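Poly-gamma-glutamate hydrolase (Bacillus phage phiNIT1, PDB 3A9L) uses zinc to hydrolyse the gamma-glutamyl linkages of bacterial poly-gamma-glutamate. Local coordinates at the interface of chains A and B. Coordinates in Å, arbitrary orientation; residue numbers count along the deposited sequence, not the author numbering. Chains: chain A/B, Poly-gamma-glutamate hydrolase.

The interface of chains A and B. Residues chain A 14, 87-88; chain B 29, 88, 91-92, 95.
Near the two-fold axis, the helices 87-94 of both chains meet through sulfur-bearing side chains. A:Met88, with CG anti to its carbonyl carbon (chi1 -69°), sends its thioether across to B:Met92 and crosses that side chain at about a right angle. A:Met88 SD lies 4.0 Å from B:Met92 CG, and a bend at chi3 turns the methyl CE toward B:Met92 SD. Flexible, polarisable methionines suit such a crossing, since each can bend to follow the other's surface. B:Met88 flanks the pair through its backbone carbonyl O, 4.3 Å from A:Met88 SD. Next to B:Met92 in the helix, B:Cys91 directs its small thiol SG, anti to the backbone N, at A:Pro87, whose ring CG is 4.0 Å away; the rigid proline, first residue of its helix, offers a compact apolar surface.

At the rim, B:Arg29, ending strand 23-29, has the long arm and planar, multiply donating head to reach A:Glu14 of helix 10-16, whose extended chain presents the carboxylate. B:Arg29 NH1 donates a salt-bridging hydrogen bond of 2.9 Å to A:Glu14 OE1, which lies in the guanidinium plane but is approached from above its own plane, the two planes being 67° apart. B:Lys95 combines an apolar stem with a charged tip: CB packs against one guanidinium face, offset toward its rim, and may limit its rotation. The bent chain brings B:Lys95 NZ to 4.0 Å from A:Glu14 OE1, not in direct contact, where its charge probably adds attraction. With its symmetry twin, this patch joins two hydrolase copies in what may be a biological dimer.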
loop_
_atom_site.group_PDB
_atom_site.type_symbol
_atom_site.label_atom_id
_atom_site.label_comp_id
_atom_site.label_asym_id
_atom_site.label_seq_id
_atom_site.Cartn_x
_atom_site.Cartn_y
_atom_site.Cartn_z
ATOM N N GLU A 14 12.202 11.788 -6.777
ATOM C CA GLU A 14 10.971 12.315 -6.215
ATOM C C GLU A 14 10.902 13.846 -6.323
ATOM O O GLU A 14 9.823 14.438 -6.590
ATOM C CB GLU A 14 10.835 11.828 -4.771
ATOM C CG GLU A 14 10.427 10.354 -4.759
ATOM C CD GLU A 14 9.781 9.876 -3.443
ATOM O OE1 GLU A 14 9.460 10.718 -2.583
ATOM O OE2 GLU A 14 9.567 8.645 -3.301
ATOM N N PRO A 87 12.266 5.672 1.092
ATOM C CA PRO A 87 12.236 5.402 2.523
ATOM C C PRO A 87 11.193 4.369 2.984
ATOM O O PRO A 87 11.434 3.637 3.945
ATOM C CB PRO A 87 11.959 6.790 3.136
ATOM C CG PRO A 87 11.411 7.584 2.051
ATOM C CD PRO A 87 12.190 7.117 0.846
ATOM N N MET A 88 10.061 4.283 2.295
ATOM C CA MET A 88 9.054 3.339 2.744
ATOM C C MET A 88 9.502 1.902 2.488
ATOM O O MET A 88 9.308 1.047 3.351
ATOM C CB MET A 88 7.693 3.663 2.163
ATOM C CG MET A 88 7.116 4.924 2.723
ATOM S SD MET A 88 5.380 4.994 2.315
ATOM C CE MET A 88 5.510 5.150 0.527
ATOM N N ARG B 29 0.485 5.598 -2.502
ATOM C CA ARG B 29 0.887 6.982 -2.686
ATOM C C ARG B 29 0.779 7.361 -4.159
ATOM O O ARG B 29 1.572 6.889 -5.012
ATOM C CB ARG B 29 2.314 7.215 -2.202
ATOM C CG ARG B 29 2.599 8.738 -2.033
ATOM C CD ARG B 29 4.067 9.046 -1.927
ATOM N NE ARG B 29 4.329 10.470 -2.216
ATOM C CZ ARG B 29 5.537 11.031 -2.354
ATOM N NH1 ARG B 29 6.645 10.324 -2.205
ATOM N NH2 ARG B 29 5.643 12.331 -2.628
ATOM N N MET B 88 5.461 4.781 8.465
ATOM C CA MET B 88 5.035 4.911 7.061
ATOM C C MET B 88 3.939 5.978 6.912
ATOM O O MET B 88 3.992 6.813 6.007
ATOM C CB MET B 88 4.608 3.582 6.446
ATOM C CG MET B 88 5.759 2.654 6.209
ATOM S SD MET B 88 5.364 1.210 5.196
ATOM C CE MET B 88 3.817 0.586 5.878
ATOM N N CYS B 91 5.532 9.189 7.281
ATOM C CA CYS B 91 6.208 9.455 6.007
ATOM C C CYS B 91 5.217 9.970 4.981
ATOM O O CYS B 91 5.406 11.062 4.439
ATOM C CB CYS B 91 6.928 8.217 5.465
ATOM S SG CYS B 91 8.281 8.605 4.327
ATOM N N MET B 92 4.176 9.176 4.705
ATOM C CA MET B 92 3.070 9.588 3.823
ATOM C C MET B 92 2.546 11.016 4.046
ATOM O O MET B 92 2.461 11.819 3.107
ATOM C CB MET B 92 1.914 8.594 3.917
ATOM C CG MET B 92 2.230 7.279 3.223
ATOM S SD MET B 92 2.236 7.535 1.425
ATOM C CE MET B 92 0.491 7.285 1.171
ATOM N N LYS B 95 4.631 14.132 2.960
ATOM C CA LYS B 95 4.743 14.411 1.533
ATOM C C LYS B 95 3.427 14.845 0.803
ATOM O O LYS B 95 3.407 14.914 -0.418
ATOM C CB LYS B 95 5.456 13.242 0.806
ATOM C CG LYS B 95 6.870 12.921 1.350
ATOM C CD LYS B 95 7.857 12.528 0.220
ATOM C CE LYS B 95 9.315 12.514 0.707
ATOM N NZ LYS B 95 9.705 11.232 1.378
#